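Local coordinates for extracellular ligand-binding receptor (Sphaerobacter thermophilus, PDB 4ZPJ), which probably serves as the substrate-binding component of an ABC transporter, capturing a small ligand between two lobes, and also binds zinc ions, at residues 164-173 and 381-390; 281-290 and 303-312. One frame throughout, in Å; residues are numbered along the deposited sequence.

How the contacts relate
From the N terminus the chain builds the six-stranded sheet of one lobe, and its last strand, 168-170, forms the first side of contact 1. The chain then forms the four-stranded parallel sheet of the other lobe. The edge strand of that sheet, 281-283, meets 304-307 in contact 2, which closes a short loop containing helix 293-296. Helices and strands then lead back to 381-390, where contact 1 closes a far longer loop enclosing the whole of contact 2. Strand 390-401 pairs with both 379-383 and 304-307, so one antiparallel sheet links the two contacts. Their centres lie about 23 Å apart, yet Ser172 and Phe173 pack on Leu308.

Contact 1. Residues 164-173 and 381-390; sequences RSPYLFRVSF and FRFHPESQGP. With ZN (zinc ion), chain I.
The ring of Phe169 carries the side-chain amide of Gln388 on one face, the two planes only 16° apart and NE2 lying 3.4 Å above the ring centre. The edge of the same ring points at Phe383 in an edge-to-face pair with centroids 5.0 Å apart; CD2 of Phe169 sits over one face of Phe383 and Phe381 covers the opposite face. Carbonyl oxygens of Arg170 and Gly389 lie at the rim of Phe383, close to its plane. Val171 CG1 touches both Phe381 and Phe383, 3.6 Å from CZ of Phe383.

Gln388 is held flat by its polar end. With CG beside its backbone N (chi1 -61°) and the chain extended beyond, NE2 donates to Leu168 O at 2.8 Å and, almost straight, to Pro166 O at 3.2 Å. Both acceptors lie in the amide plane, although NE2 stands above each carbonyl plane. A water donates to Gln388 OE1 and Pro166 O, bridging the remaining end of the amide. In the backbone, Arg170 N donates to Gln388 O at 2.9 Å, and Pro390 CD packs 3.2 Å from Arg170 O.

Ser387 OG accepts from Gly389 N in an ST turn and also bonds Asp420. At the outer end Glu386 chelates a zinc ion through both carboxylate oxygens. Helices 336-354 and 362-371 pack on the phenylalanines. The whole joins the edge strand of a periplasmic-binding-protein lobe to the turn between strands 379-383 and 390-401.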
loop_
_atom_site.group_PDB
_atom_site.type_symbol
_atom_site.label_atom_id
_atom_site.label_comp_id
_atom_site.label_asym_id
_atom_site.label_seq_id
_atom_site.Cartn_x
_atom_site.Cartn_y
_atom_site.Cartn_z
ATOM N N ARG A 164 4.654 -3.340 17.972
ATOM C CA ARG A 164 3.530 -4.137 17.611
ATOM C C ARG A 164 2.690 -4.381 18.807
ATOM O O ARG A 164 3.081 -4.082 19.939
ATOM C CB ARG A 164 3.928 -5.488 16.897
ATOM C CG ARG A 164 4.458 -6.569 17.774
ATOM C CD ARG A 164 4.627 -7.876 16.982
ATOM N NE ARG A 164 5.611 -7.848 15.893
ATOM C CZ ARG A 164 6.692 -8.633 15.810
ATOM N NH1 ARG A 164 6.984 -9.503 16.755
ATOM N NH2 ARG A 164 7.492 -8.566 14.742
ATOM N N SER A 165 1.506 -4.918 18.550
ATOM C CA SER A 165 0.555 -5.207 19.620
ATOM C C SER A 165 -0.550 -6.081 19.058
ATOM O O SER A 165 -0.880 -5.967 17.888
ATOM C CB SER A 165 -0.020 -3.829 20.126
ATOM O OG SER A 165 -1.267 -3.965 20.763
ATOM N N PRO A 166 -1.172 -6.921 19.889
ATOM C CA PRO A 166 -2.334 -7.719 19.414
ATOM C C PRO A 166 -3.538 -6.866 19.000
ATOM O O PRO A 166 -4.390 -7.340 18.271
ATOM C CB PRO A 166 -2.709 -8.582 20.586
ATOM C CG PRO A 166 -1.811 -8.217 21.728
ATOM C CD PRO A 166 -0.812 -7.174 21.284
ATOM N N TYR A 167 -3.600 -5.615 19.438
ATOM C CA TYR A 167 -4.658 -4.733 18.984
ATOM C C TYR A 167 -4.412 -4.135 17.584
ATOM O O TYR A 167 -5.352 -3.663 16.978
ATOM C CB TYR A 167 -4.931 -3.631 20.031
ATOM C CG TYR A 167 -5.403 -4.217 21.321
ATOM C CD1 TYR A 167 -6.708 -4.644 21.465
ATOM C CD2 TYR A 167 -4.558 -4.342 22.406
ATOM C CE1 TYR A 167 -7.143 -5.228 22.651
ATOM C CE2 TYR A 167 -4.989 -4.913 23.596
ATOM C CZ TYR A 167 -6.273 -5.368 23.699
ATOM O OH TYR A 167 -6.721 -5.933 24.878
ATOM N N LEU A 168 -3.186 -4.208 17.044
ATOM C CA LEU A 168 -2.851 -3.599 15.744
ATOM C C LEU A 168 -2.704 -4.615 14.615
ATOM O O LEU A 168 -1.955 -5.560 14.732
ATOM C CB LEU A 168 -1.543 -2.811 15.831
ATOM C CG LEU A 168 -1.505 -1.806 16.992
ATOM C CD1 LEU A 168 -0.135 -1.134 17.106
ATOM C CD2 LEU A 168 -2.603 -0.785 16.842
ATOM N N PHE A 169 -3.454 -4.392 13.556
ATOM C CA PHE A 169 -3.400 -5.172 12.349
ATOM C C PHE A 169 -3.105 -4.245 11.211
ATOM O O PHE A 169 -3.560 -3.092 11.218
ATOM C CB PHE A 169 -4.764 -5.847 12.083
ATOM C CG PHE A 169 -5.194 -6.823 13.140
ATOM C CD1 PHE A 169 -5.771 -6.372 14.333
ATOM C CD2 PHE A 169 -5.072 -8.153 12.938
ATOM C CE1 PHE A 169 -6.157 -7.274 15.329
ATOM C CE2 PHE A 169 -5.502 -9.090 13.909
ATOM C CZ PHE A 169 -6.042 -8.640 15.102
ATOM N N ARG A 170 -2.412 -4.736 10.205
ATOM C CA ARG A 170 -2.173 -3.938 9.020
ATOM C C ARG A 170 -2.533 -4.690 7.779
ATOM O O ARG A 170 -2.098 -5.830 7.605
ATOM C CB ARG A 170 -0.705 -3.485 8.993
ATOM C CG ARG A 170 -0.366 -2.668 7.778
ATOM C CD ARG A 170 0.631 -1.571 8.113
ATOM N NE ARG A 170 1.917 -2.130 8.368
ATOM C CZ ARG A 170 2.975 -1.469 8.808
ATOM N NH1 ARG A 170 2.938 -0.150 9.057
ATOM N NH2 ARG A 170 4.117 -2.127 8.970
ATOM N N VAL A 171 -3.343 -4.079 6.904
ATOM C CA VAL A 171 -3.828 -4.803 5.712
ATOM C C VAL A 171 -3.215 -4.241 4.427
ATOM O O VAL A 171 -3.507 -4.731 3.324
ATOM C CB VAL A 171 -5.353 -4.768 5.564
ATOM C CG1 VAL A 171 -6.041 -5.448 6.730
ATOM C CG2 VAL A 171 -5.851 -3.347 5.424
ATOM N N SER A 172 -2.412 -3.187 4.541
ATOM C CA SER A 172 -1.771 -2.613 3.348
ATOM C C SER A 172 -0.367 -3.241 3.064
ATOM O O SER A 172 -0.189 -4.155 2.223
ATOM C CB SER A 172 -1.705 -1.102 3.528
ATOM O OG SER A 172 -1.049 -0.770 4.736
ATOM N N PHE A 173 0.628 -2.802 3.793
ATOM C CA PHE A 173 1.969 -3.291 3.548
ATOM C C PHE A 173 2.829 -2.696 4.624
ATOM O O PHE A 173 2.449 -1.692 5.231
ATOM C CB PHE A 173 2.510 -2.830 2.160
ATOM C CG PHE A 173 2.227 -1.398 1.854
ATOM C CD1 PHE A 173 3.086 -0.405 2.281
ATOM C CD2 PHE A 173 1.090 -1.027 1.168
ATOM C CE1 PHE A 173 2.831 0.939 2.043
ATOM C CE2 PHE A 173 0.807 0.321 0.930
ATOM C CZ PHE A 173 1.683 1.297 1.360
ATOM N N PHE A 381 -5.389 -13.597 1.009
ATOM C CA PHE A 381 -5.005 -12.682 2.003
ATOM C C PHE A 381 -5.261 -13.350 3.332
ATOM O O PHE A 381 -6.377 -13.927 3.594
ATOM C CB PHE A 381 -5.786 -11.369 1.930
ATOM C CG PHE A 381 -5.407 -10.385 3.033
ATOM C CD1 PHE A 381 -5.939 -10.508 4.292
ATOM C CD2 PHE A 381 -4.453 -9.381 2.801
ATOM C CE1 PHE A 381 -5.562 -9.627 5.320
ATOM C CE2 PHE A 381 -4.069 -8.503 3.784
ATOM C CZ PHE A 381 -4.645 -8.616 5.063
ATOM N N ARG A 382 -4.229 -13.213 4.182
ATOM C CA ARG A 382 -4.332 -13.486 5.579
ATOM C C ARG A 382 -3.319 -12.635 6.331
ATOM O O ARG A 382 -2.536 -11.896 5.728
ATOM C CB ARG A 382 -4.106 -14.962 5.823
ATOM C CG ARG A 382 -2.770 -15.466 5.432
ATOM C CD ARG A 382 -2.737 -16.975 5.556
ATOM N NE ARG A 382 -1.514 -17.482 4.932
ATOM C CZ ARG A 382 -0.342 -17.618 5.553
ATOM N NH1 ARG A 382 -0.199 -17.322 6.860
ATOM N NH2 ARG A 382 0.699 -18.066 4.839
ATOM N N PHE A 383 -3.350 -12.754 7.658
ATOM C CA PHE A 383 -2.495 -11.961 8.548
ATOM C C PHE A 383 -1.368 -12.831 9.034
ATOM O O PHE A 383 -1.580 -13.953 9.358
ATOM C CB PHE A 383 -3.266 -11.504 9.775
ATOM C CG PHE A 383 -4.200 -10.314 9.517
ATOM C CD1 PHE A 383 -3.687 -9.089 9.107
ATOM C CD2 PHE A 383 -5.576 -10.407 9.751
ATOM C CE1 PHE A 383 -4.530 -7.994 8.910
ATOM C CE2 PHE A 383 -6.416 -9.299 9.577
ATOM C CZ PHE A 383 -5.908 -8.131 9.100
ATOM N N HIS A 384 -0.167 -12.275 9.156
ATOM C CA HIS A 384 0.870 -13.014 9.845
ATOM C C HIS A 384 0.470 -13.206 11.322
ATOM O O HIS A 384 0.026 -12.254 12.010
ATOM C CB HIS A 384 2.194 -12.256 9.724
ATOM C CG HIS A 384 3.378 -13.120 9.955
ATOM N ND1 HIS A 384 3.859 -13.395 11.214
ATOM C CD2 HIS A 384 4.124 -13.857 9.095
ATOM C CE1 HIS A 384 4.865 -14.251 11.118
ATOM N NE2 HIS A 384 5.029 -14.570 9.842
ATOM N N PRO A 385 0.634 -14.425 11.834
ATOM C CA PRO A 385 0.199 -14.653 13.215
ATOM C C PRO A 385 1.025 -13.886 14.267
ATOM O O PRO A 385 0.589 -13.751 15.381
ATOM C CB PRO A 385 0.356 -16.182 13.417
ATOM C CG PRO A 385 1.166 -16.648 12.275
ATOM C CD PRO A 385 1.288 -15.599 11.223
ATOM N N GLU A 386 2.217 -13.440 13.923
ATOM C CA GLU A 386 3.062 -12.716 14.871
ATOM C C GLU A 386 3.130 -11.225 14.601
ATOM O O GLU A 386 2.983 -10.476 15.528
ATOM C CB GLU A 386 4.434 -13.294 14.864
ATOM C CG GLU A 386 4.425 -14.718 15.430
ATOM C CD GLU A 386 5.628 -15.516 14.998
ATOM O OE1 GLU A 386 6.345 -15.036 14.111
ATOM O OE2 GLU A 386 5.903 -16.596 15.564
ATOM N N SER A 387 3.298 -10.783 13.358
ATOM C CA SER A 387 3.347 -9.326 13.074
ATOM C C SER A 387 1.976 -8.683 12.934
ATOM O O SER A 387 1.797 -7.466 13.133
ATOM C CB SER A 387 4.138 -9.053 11.818
ATOM O OG SER A 387 3.492 -9.504 10.610
ATOM N N GLN A 388 1.007 -9.509 12.581
ATOM C CA GLN A 388 -0.347 -9.068 12.216
ATOM C C GLN A 388 -0.342 -8.103 11.055
ATOM O O GLN A 388 -1.260 -7.316 10.886
ATOM C CB GLN A 388 -1.108 -8.537 13.413
ATOM C CG GLN A 388 -1.257 -9.629 14.445
ATOM C CD GLN A 388 -2.220 -9.348 15.551
ATOM O OE1 GLN A 388 -2.618 -10.253 16.268
ATOM N NE2 GLN A 388 -2.560 -8.093 15.737
ATOM N N GLY A 389 0.691 -8.208 10.227
ATOM C CA GLY A 389 0.760 -7.495 8.960
ATOM C C GLY A 389 0.292 -8.516 7.932
ATOM O O GLY A 389 -0.127 -9.637 8.294
ATOM N N PRO A 390 0.306 -8.133 6.655
ATOM C CA PRO A 390 -0.259 -8.951 5.596
ATOM C C PRO A 390 0.622 -10.046 5.106
ATOM O O PRO A 390 1.802 -9.848 4.972
ATOM C CB PRO A 390 -0.421 -7.959 4.446
ATOM C CG PRO A 390 -0.424 -6.641 5.046
ATOM C CD PRO A 390 0.565 -6.763 6.180
HETATM ZN ZN ZN I . 7.813 -16.879 14.640
HETATM O O HOH W 1 -4.529 -10.104 18.099
#

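Contact 2. Residues 281-290 and 303-312; sequences LIPSGADVDQ and LVSGTLYTAY
Apolar packing joins Leu281 and Pro283 to Leu303. CD2 of Leu303 lies 3.7 Å from Pro283 CG and 3.9 Å from Leu281 CD2, the side chains meeting at a slant, and helix 261-272 adds Leu267 to the cluster.

Contacts of carbon with oxygen are close where the backbones approach. Val304 O faces Ile282 CG2, which is anti to its own backbone N, and also Pro283 CD. Ser305 CB comes to 3.1 Å from Pro283 O. Gly285 CA makes a CA-H...O contact with Gly306 O at 3.1 Å, an approach that leaves no room for a side chain at Gly285. Further along, Val288 CG2 reaches Ser305 OG at 3.6 Å.

Waters bridge the polar groups of the two backbones at several points. One molecule donates to Leu281 O and accepts from Val304 N; a second does the same between Pro283 O and Gly306 N, at 2.8 Å and 2.9 Å. A third joins Gly285 O to Thr307 OG1. Bent at chi2 (73°), Gln290 brings OE1 to two more waters, which lead to Ala311 N and Thr310 OG1, while OE1 itself lies at the edge of the Tyr312 ring.

Two ST turns shape the segments: Ser284 OG accepts from Ala286 N, and Thr310 OG1 from Tyr312 N. Asp179 also bonds Ser284 OG and Gly285 N. Strands 281-283 and 304-307 run nearly parallel, 24° apart, with waters bridging the edge of the lobe's parallel sheet and the antiparallel sheet of this periplasmic-binding-protein fold.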
loop_
_atom_site.group_PDB
_atom_site.type_symbol
_atom_site.label_atom_id
_atom_site.label_comp_id
_atom_site.label_asym_id
_atom_site.label_seq_id
_atom_site.Cartn_x
_atom_site.Cartn_y
_atom_site.Cartn_z
ATOM N N LEU A 281 15.155 0.300 -15.763
ATOM C CA LEU A 281 14.619 0.919 -14.572
ATOM C C LEU A 281 13.479 0.065 -14.055
ATOM O O LEU A 281 12.620 -0.350 -14.844
ATOM C CB LEU A 281 14.109 2.298 -14.925
ATOM C CG LEU A 281 13.235 2.983 -13.894
ATOM C CD1 LEU A 281 14.022 3.279 -12.644
ATOM C CD2 LEU A 281 12.698 4.259 -14.496
ATOM N N ILE A 282 13.466 -0.177 -12.733
ATOM C CA ILE A 282 12.370 -0.836 -12.084
ATOM C C ILE A 282 11.775 0.223 -11.184
ATOM O O ILE A 282 12.390 0.636 -10.180
ATOM C CB ILE A 282 12.826 -2.043 -11.264
ATOM C CG1 ILE A 282 13.365 -3.118 -12.201
ATOM C CG2 ILE A 282 11.693 -2.537 -10.388
ATOM C CD1 ILE A 282 13.951 -4.314 -11.517
ATOM N N PRO A 283 10.603 0.723 -11.571
ATOM C CA PRO A 283 9.913 1.634 -10.726
ATOM C C PRO A 283 9.258 0.908 -9.616
ATOM O O PRO A 283 8.909 -0.268 -9.735
ATOM C CB PRO A 283 8.800 2.203 -11.604
ATOM C CG PRO A 283 8.937 1.605 -12.939
ATOM C CD PRO A 283 9.846 0.404 -12.791
ATOM N N SER A 284 9.044 1.630 -8.533
ATOM C CA SER A 284 8.148 1.145 -7.509
ATOM C C SER A 284 6.743 1.056 -8.086
ATOM O O SER A 284 6.320 1.923 -8.887
ATOM C CB SER A 284 8.139 2.101 -6.318
ATOM O OG SER A 284 6.976 1.928 -5.547
ATOM N N GLY A 285 5.999 0.060 -7.627
ATOM C CA GLY A 285 4.585 -0.030 -7.954
ATOM C C GLY A 285 3.807 1.204 -7.617
ATOM O O GLY A 285 2.856 1.553 -8.298
ATOM N N ALA A 286 4.223 1.921 -6.590
ATOM C CA ALA A 286 3.558 3.203 -6.288
ATOM C C ALA A 286 3.715 4.258 -7.387
ATOM O O ALA A 286 2.826 5.130 -7.617
ATOM C CB ALA A 286 4.095 3.738 -4.976
ATOM N N ASP A 287 4.829 4.170 -8.101
ATOM C CA ASP A 287 5.208 5.227 -9.043
ATOM C C ASP A 287 4.459 5.021 -10.355
ATOM O O ASP A 287 4.404 5.913 -11.174
ATOM C CB ASP A 287 6.738 5.232 -9.314
ATOM C CG ASP A 287 7.586 5.962 -8.211
ATOM O OD1 ASP A 287 7.384 5.720 -6.988
ATOM O OD2 ASP A 287 8.494 6.774 -8.603
ATOM N N VAL A 288 3.911 3.830 -10.585
ATOM C CA VAL A 288 3.128 3.601 -11.801
ATOM C C VAL A 288 1.661 3.254 -11.467
ATOM O O VAL A 288 0.953 2.583 -12.233
ATOM C CB VAL A 288 3.777 2.528 -12.708
ATOM C CG1 VAL A 288 5.101 3.039 -13.247
ATOM C CG2 VAL A 288 3.956 1.205 -11.984
ATOM N N ASP A 289 1.201 3.711 -10.312
ATOM C CA ASP A 289 -0.169 3.490 -9.885
ATOM C C ASP A 289 -1.141 4.049 -10.912
ATOM O O ASP A 289 -0.878 5.073 -11.563
ATOM C CB ASP A 289 -0.442 4.170 -8.536
ATOM C CG ASP A 289 -1.890 3.870 -7.995
ATOM O OD1 ASP A 289 -2.197 2.685 -7.763
ATOM O OD2 ASP A 289 -2.713 4.800 -7.831
ATOM N N GLN A 290 -2.283 3.369 -11.006
ATOM C CA GLN A 290 -3.379 3.658 -11.889
ATOM C C GLN A 290 -3.774 5.109 -11.916
ATOM O O GLN A 290 -4.051 5.632 -12.955
ATOM C CB GLN A 290 -4.636 2.915 -11.368
ATOM C CG GLN A 290 -5.803 2.994 -12.335
ATOM C CD GLN A 290 -5.542 2.117 -13.531
ATOM O OE1 GLN A 290 -5.115 0.960 -13.371
ATOM N NE2 GLN A 290 -5.765 2.645 -14.721
ATOM N N LEU A 303 8.274 -1.039 -18.493
ATOM C CA LEU A 303 8.846 -1.088 -17.180
ATOM C C LEU A 303 8.148 -2.126 -16.325
ATOM O O LEU A 303 6.939 -2.221 -16.275
ATOM C CB LEU A 303 8.746 0.317 -16.504
ATOM C CG LEU A 303 9.948 1.263 -16.687
ATOM C CD1 LEU A 303 10.657 1.042 -18.014
ATOM C CD2 LEU A 303 9.684 2.729 -16.429
ATOM N N VAL A 304 8.941 -2.879 -15.603
ATOM C CA VAL A 304 8.433 -3.880 -14.680
ATOM C C VAL A 304 8.467 -3.345 -13.255
ATOM O O VAL A 304 9.446 -2.707 -12.851
ATOM C CB VAL A 304 9.332 -5.154 -14.820
ATOM C CG1 VAL A 304 9.231 -6.011 -13.620
ATOM C CG2 VAL A 304 8.926 -5.948 -16.059
ATOM N N SER A 305 7.427 -3.655 -12.486
ATOM C CA SER A 305 7.343 -3.291 -11.087
ATOM C C SER A 305 6.586 -4.343 -10.253
ATOM O O SER A 305 5.702 -5.036 -10.744
ATOM C CB SER A 305 6.634 -1.931 -10.915
ATOM O OG SER A 305 5.282 -2.025 -11.250
ATOM N N GLY A 306 6.913 -4.401 -8.968
ATOM C CA GLY A 306 6.097 -5.099 -8.004
ATOM C C GLY A 306 4.975 -4.218 -7.547
ATOM O O GLY A 306 5.146 -3.006 -7.379
ATOM N N THR A 307 3.812 -4.802 -7.358
ATOM C CA THR A 307 2.683 -4.065 -6.813
ATOM C C THR A 307 1.702 -4.927 -6.025
ATOM O O THR A 307 1.678 -6.168 -6.125
ATOM C CB THR A 307 1.897 -3.307 -7.908
ATOM O OG1 THR A 307 1.014 -2.305 -7.307
ATOM C CG2 THR A 307 1.108 -4.262 -8.783
ATOM N N LEU A 308 0.888 -4.241 -5.253
ATOM C CA LEU A 308 -0.124 -4.853 -4.414
ATOM C C LEU A 308 -1.341 -5.267 -5.274
ATOM O O LEU A 308 -2.024 -6.231 -4.982
ATOM C CB LEU A 308 -0.513 -3.844 -3.343
ATOM C CG LEU A 308 -0.769 -4.212 -1.892
ATOM C CD1 LEU A 308 0.354 -4.924 -1.172
ATOM C CD2 LEU A 308 -1.109 -2.899 -1.188
ATOM N N TYR A 309 -1.622 -4.517 -6.332
ATOM C CA TYR A 309 -2.884 -4.687 -7.056
ATOM C C TYR A 309 -2.847 -3.929 -8.352
ATOM O O TYR A 309 -2.288 -2.842 -8.406
ATOM C CB TYR A 309 -4.128 -4.204 -6.255
ATOM C CG TYR A 309 -5.428 -4.512 -7.018
ATOM C CD1 TYR A 309 -5.815 -5.806 -7.279
ATOM C CD2 TYR A 309 -6.197 -3.515 -7.533
ATOM C CE1 TYR A 309 -6.941 -6.092 -8.046
ATOM C CE2 TYR A 309 -7.319 -3.783 -8.291
ATOM C CZ TYR A 309 -7.682 -5.058 -8.560
ATOM O OH TYR A 309 -8.840 -5.305 -9.323
ATOM N N THR A 310 -3.474 -4.507 -9.376
ATOM C CA THR A 310 -3.812 -3.803 -10.601
ATOM C C THR A 310 -5.185 -4.301 -11.001
ATOM O O THR A 310 -5.451 -5.486 -10.877
ATOM C CB THR A 310 -2.828 -4.156 -11.743
ATOM O OG1 THR A 310 -3.312 -3.681 -12.983
ATOM C CG2 THR A 310 -2.572 -5.731 -11.848
ATOM N N ALA A 311 -6.021 -3.373 -11.507
ATOM C CA ALA A 311 -7.309 -3.626 -12.075
ATOM C C ALA A 311 -7.326 -4.598 -13.280
ATOM O O ALA A 311 -8.395 -5.179 -13.642
ATOM C CB ALA A 311 -7.945 -2.299 -12.412
ATOM N N TYR A 312 -6.161 -4.838 -13.875
ATOM C CA TYR A 312 -6.065 -5.810 -14.988
ATOM C C TYR A 312 -5.725 -7.220 -14.541
ATOM O O TYR A 312 -5.365 -8.051 -15.374
ATOM C CB TYR A 312 -5.085 -5.318 -16.073
ATOM C CG TYR A 312 -5.619 -4.021 -16.697
ATOM C CD1 TYR A 312 -6.527 -4.033 -17.798
ATOM C CD2 TYR A 312 -5.368 -2.816 -16.086
ATOM C CE1 TYR A 312 -7.063 -2.840 -18.288
ATOM C CE2 TYR A 312 -5.888 -1.624 -16.573
ATOM C CZ TYR A 312 -6.745 -1.638 -17.660
ATOM O OH TYR A 312 -7.230 -0.427 -18.062
HETATM O O HOH W 2 11.884 -2.637 -15.887
HETATM O O HOH W 3 8.774 -2.432 -7.988
HETATM O O HOH W 4 1.289 -0.432 -9.221
HETATM O O HOH W 5 -5.281 -0.733 -10.926
HETATM O O HOH W 6 -3.165 -0.806 -14.024
#